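Teicoplanin pseudoaglycone deacetylases Orf2 (Actinoplanes teichomyceticus, PDB 2X9L) is probably a zinc-dependent deacetylase that hydrolyses the acetamide of an N-acetylglucosamine on the teicoplanin pseudoaglycone. Local coordinates at residues Leu11-His16 with Leu39-Phe44. Residues are numbered along the deposited sequence; the frame is centred on the assembly and turned at random.
Sequences LAISPH and LVYTVF. With ZN (zinc ion), chain B; BOG (octyl beta-D-glucopyranoside), chain C.
Ala12 and Ser14 carry the backbone pairing of two parallel strands: Ala12 N donates to Leu39 O and Ser14 N to Tyr41 O, while Tyr41 N and Val43 N reach back to Ala12 O and Ser14 O. Beyond the last of these, Phe44 N donates to Pro15 O at 2.9 Å, which continues the pairing one step further. The same carbonyl oxygen lies in the plane of the Phe44 ring, at its edge, 3.4 Å from CD2. Ser14 OG, placed anti to its own nitrogen (chi1 -175°), donates in the carbonyl plane to His16 O at 2.7 Å; Ala20 N at the start of helix 19-33 is its second partner. A water bonded to Thr42 OG1 at 2.7 Å makes a weak bond to that same His16 oxygen, and Thr42 CG2 packs 3.4 Å from His16 C, so the His16 carbonyl is gripped mainly by Ser14.

At the side-chain end, His16 ND1 binds the zinc ion at 2.2 Å, with Asp19, His164 and a water among the other ligands, and NE2 is hydrogen-bonded to Asp163. The glucose ring of the octyl glucoside lies over one imidazole face, with BOG C4 4.0 Å above its centre; Pro15 CB backs the opposite face near the rim.

On one sheet face, under helix 126-147, Leu11 and Leu39 run side by side and the Ile13 side chain meets that of Tyr41 at a slant, CG2 against CD2; Val43, just past it, adds CG2 at 3.7 Å from Ile13 CG2. Ala12 and Val40 face helix 19-33, which completes the right-handed beta-alpha-beta crossover. His16 lies just beyond the C-terminal part of an inner strand of the sheet, and the bond to the Asp163 carboxylate probably fixes the imidazole's rotation and strengthens ND1 as a zinc donor.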
ATOM      1  N   LEU A  11      -6.860 -10.439  -3.492  1.00 12.15           N
ATOM      2  CA  LEU A  11      -6.928  -9.535  -2.359  1.00 13.07           C
ATOM      3  C   LEU A  11      -5.672  -8.682  -2.358  1.00 10.46           C
ATOM      4  O   LEU A  11      -4.577  -9.205  -2.218  1.00 12.71           O
ATOM      5  CB  LEU A  11      -7.014 -10.322  -1.054  1.00 13.69           C
ATOM      6  CG  LEU A  11      -6.896  -9.544   0.265  1.00 12.19           C
ATOM      7  CD1 LEU A  11      -8.061  -8.557   0.411  1.00 13.79           C
ATOM      8  CD2 LEU A  11      -6.844 -10.517   1.439  1.00 14.24           C
ATOM      9  N   ALA A  12      -5.847  -7.379  -2.532  1.00 10.69           N
ATOM     10  CA  ALA A  12      -4.743  -6.428  -2.461  1.00 10.36           C
ATOM     11  C   ALA A  12      -4.773  -5.797  -1.080  1.00 11.13           C
ATOM     12  O   ALA A  12      -5.837  -5.390  -0.609  1.00 13.09           O
ATOM     13  CB  ALA A  12      -4.925  -5.365  -3.516  1.00 10.97           C
ATOM     14  N   ILE A  13      -3.609  -5.721  -0.437  1.00  9.91           N
ATOM     15  CA  ILE A  13      -3.510  -5.161   0.907  1.00  9.72           C
ATOM     16  C   ILE A  13      -2.608  -3.924   0.880  1.00 10.31           C
ATOM     17  O   ILE A  13      -1.382  -4.022   0.752  1.00 10.64           O
ATOM     18  CB  ILE A  13      -3.004  -6.210   1.908  1.00 11.31           C
ATOM     19  CG1 ILE A  13      -3.919  -7.442   1.898  1.00 10.46           C
ATOM     20  CG2 ILE A  13      -2.944  -5.619   3.340  1.00 11.52           C
ATOM     21  CD1 ILE A  13      -3.513  -8.485   2.906  1.00 10.69           C
ATOM     22  N   SER A  14      -3.243  -2.760   0.972  1.00 10.52           N
ATOM     23  CA  SER A  14      -2.577  -1.481   0.812  1.00 11.04           C
ATOM     24  C   SER A  14      -2.286  -0.891   2.195  1.00 11.28           C
ATOM     25  O   SER A  14      -3.151  -0.894   3.058  1.00 10.83           O
ATOM     26  CB  SER A  14      -3.500  -0.542   0.020  1.00 10.11           C
ATOM     27  OG  SER A  14      -2.881   0.701  -0.278  1.00 12.91           O
ATOM     28  N   PRO A  15      -1.058  -0.402   2.419  1.00 10.01           N
ATOM     29  CA  PRO A  15      -0.778   0.253   3.700  1.00 11.34           C
ATOM     30  C   PRO A  15      -1.645   1.496   3.887  1.00 12.61           C
ATOM     31  O   PRO A  15      -2.343   1.609   4.897  1.00 11.05           O
ATOM     32  CB  PRO A  15       0.695   0.663   3.585  1.00 11.17           C
ATOM     33  CG  PRO A  15       1.253  -0.216   2.508  1.00 14.48           C
ATOM     34  CD  PRO A  15       0.129  -0.473   1.551  1.00 11.82           C
ATOM     35  N   HIS A  16      -1.594   2.412   2.923  1.00 10.67           N
ATOM     36  CA  HIS A  16      -2.320   3.673   3.028  1.00  9.42           C
ATOM     37  C   HIS A  16      -3.312   3.826   1.909  1.00 11.52           C
ATOM     38  O   HIS A  16      -3.293   3.068   0.942  1.00 10.08           O
ATOM     39  CB  HIS A  16      -1.364   4.872   2.970  1.00 14.67           C
ATOM     40  CG  HIS A  16      -0.351   4.883   4.068  1.00 11.96           C
ATOM     41  ND1 HIS A  16       1.006   4.784   3.836  1.00 12.98           N
ATOM     42  CD2 HIS A  16      -0.496   4.965   5.409  1.00 12.40           C
ATOM     43  CE1 HIS A  16       1.648   4.803   4.988  1.00 13.67           C
ATOM     44  NE2 HIS A  16       0.760   4.923   5.957  1.00 13.02           N
ATOM     45  N   LEU A  39     -10.504  -7.256  -4.376  1.00 12.42           N
ATOM     46  CA  LEU A  39     -10.780  -6.455  -3.199  1.00 13.45           C
ATOM     47  C   LEU A  39      -9.500  -5.799  -2.753  1.00 10.83           C
ATOM     48  O   LEU A  39      -8.485  -6.477  -2.605  1.00 12.37           O
ATOM     49  CB  LEU A  39     -11.291  -7.344  -2.067  1.00 14.11           C
ATOM     50  CG  LEU A  39     -11.554  -6.697  -0.706  1.00 13.57           C
ATOM     51  CD1 LEU A  39     -12.602  -5.605  -0.829  1.00 13.45           C
ATOM     52  CD2 LEU A  39     -11.987  -7.763   0.311  1.00 14.20           C
ATOM     53  N   VAL A  40      -9.556  -4.495  -2.517  1.00 10.47           N
ATOM     54  CA  VAL A  40      -8.408  -3.774  -1.986  1.00  9.67           C
ATOM     55  C   VAL A  40      -8.714  -3.365  -0.554  1.00 10.00           C
ATOM     56  O   VAL A  40      -9.568  -2.516  -0.319  1.00 10.31           O
ATOM     57  CB  VAL A  40      -8.128  -2.514  -2.781  1.00 11.18           C
ATOM     58  CG1 VAL A  40      -6.952  -1.731  -2.150  1.00 11.81           C
ATOM     59  CG2 VAL A  40      -7.853  -2.869  -4.246  1.00 13.91           C
ATOM     60  N   TYR A  41      -8.017  -3.995   0.386  1.00 10.88           N
ATOM     61  CA  TYR A  41      -8.187  -3.718   1.803  1.00 11.15           C
ATOM     62  C   TYR A  41      -7.053  -2.775   2.187  1.00 10.45           C
ATOM     63  O   TYR A  41      -5.897  -3.055   1.921  1.00  9.92           O
ATOM     64  CB  TYR A  41      -8.119  -5.028   2.591  1.00 11.66           C
ATOM     65  CG  TYR A  41      -7.837  -4.885   4.075  1.00 11.30           C
ATOM     66  CD1 TYR A  41      -8.706  -4.198   4.903  1.00 13.46           C
ATOM     67  CD2 TYR A  41      -6.705  -5.457   4.643  1.00 15.59           C
ATOM     68  CE1 TYR A  41      -8.453  -4.073   6.268  1.00 13.46           C
ATOM     69  CE2 TYR A  41      -6.434  -5.332   6.004  1.00 14.82           C
ATOM     70  CZ  TYR A  41      -7.310  -4.633   6.803  1.00 17.48           C
ATOM     71  OH  TYR A  41      -7.037  -4.503   8.154  1.00 15.77           O
ATOM     72  N   THR A  42      -7.390  -1.646   2.780  1.00  9.09           N
ATOM     73  CA  THR A  42      -6.371  -0.696   3.224  1.00  8.68           C
ATOM     74  C   THR A  42      -6.249  -0.790   4.743  1.00  9.99           C
ATOM     75  O   THR A  42      -7.223  -0.604   5.471  1.00 11.67           O
ATOM     76  CB  THR A  42      -6.710   0.742   2.762  1.00 11.28           C
ATOM     77  OG1 THR A  42      -6.739   0.780   1.326  1.00 10.08           O
ATOM     78  CG2 THR A  42      -5.664   1.732   3.233  1.00 10.57           C
ATOM     79  N   VAL A  43      -5.047  -1.102   5.204  1.00  9.30           N
ATOM     80  CA  VAL A  43      -4.788  -1.320   6.620  1.00 10.65           C
ATOM     81  C   VAL A  43      -4.956  -0.047   7.449  1.00 10.63           C
ATOM     82  O   VAL A  43      -5.746  -0.012   8.401  1.00  9.38           O
ATOM     83  CB  VAL A  43      -3.350  -1.876   6.827  1.00 11.52           C
ATOM     84  CG1 VAL A  43      -3.041  -2.079   8.312  1.00 10.60           C
ATOM     85  CG2 VAL A  43      -3.180  -3.172   6.075  1.00 10.71           C
ATOM     86  N   PHE A  44      -4.227   0.999   7.078  1.00 10.64           N
ATOM     87  CA  PHE A  44      -4.156   2.196   7.923  1.00  9.18           C
ATOM     88  C   PHE A  44      -5.181   3.255   7.526  1.00 12.22           C
ATOM     89  O   PHE A  44      -4.826   4.400   7.250  1.00 14.92           O
ATOM     90  CB  PHE A  44      -2.711   2.737   7.953  1.00 10.61           C
ATOM     91  CG  PHE A  44      -1.767   1.814   8.662  1.00 11.13           C
ATOM     92  CD1 PHE A  44      -1.727   1.777  10.046  1.00  9.66           C
ATOM     93  CD2 PHE A  44      -1.001   0.910   7.958  1.00 10.82           C
ATOM     94  CE1 PHE A  44      -0.904   0.899  10.709  1.00 12.19           C
ATOM     95  CE2 PHE A  44      -0.164   0.026   8.615  1.00 12.45           C
ATOM     96  CZ  PHE A  44      -0.112   0.020   9.992  1.00 11.17           C
TER
HETATM   97 ZN    ZN B3001       1.828   4.526   1.839  1.00 30.10          ZN
HETATM   98  C1  BOG C4001       3.557   9.286   3.802  1.00 16.36           C
HETATM   99  O1  BOG C4001       4.899   9.106   3.458  1.00 23.24           O
HETATM  100  C2  BOG C4001       2.487   8.758   2.837  1.00 18.79           C
HETATM  101  O2  BOG C4001       2.696   8.942   1.474  1.00 19.39           O
HETATM  102  C3  BOG C4001       1.035   8.765   3.336  1.00 15.40           C
HETATM  103  O3  BOG C4001       0.089   8.106   2.595  1.00 16.81           O
HETATM  104  C4  BOG C4001       0.794   8.862   4.854  1.00 14.60           C
HETATM  105  O4  BOG C4001      -0.507   9.131   5.263  1.00 15.23           O
HETATM  106  C5  BOG C4001       1.951   9.377   5.731  1.00 15.19           C
HETATM  107  O5  BOG C4001       3.285   9.347   5.201  1.00 19.84           O
HETATM  108  C6  BOG C4001       1.852   9.186   7.218  1.00 14.53           C
HETATM  109  O6  BOG C4001       2.075   7.864   7.547  1.00 14.82           O
HETATM  110  C1' BOG C4001       5.867   9.784   4.188  1.00 25.81           C
HETATM  111  C2' BOG C4001       7.298   9.558   3.760  1.00 34.79           C
HETATM  112  C3' BOG C4001       8.183   8.721   4.643  1.00 36.79           C
HETATM  113  C4' BOG C4001       8.705   9.350   5.918  1.00 43.80           C
HETATM  114  C5' BOG C4001       9.323   8.451   6.973  1.00 38.64           C
HETATM  115  C6' BOG C4001       8.878   8.631   8.403  1.00 37.52           C
HETATM  116  C7' BOG C4001       7.717   7.807   8.894  1.00 31.93           C
HETATM  117  C8' BOG C4001       6.322   8.262   8.585  1.00 28.96           C
HETATM  118  O   HOH W   1      -5.998   2.108  -0.865  1.00 13.71           O
HETATM  119  O   HOH W   2       1.169   6.531   0.705  1.00 28.43           O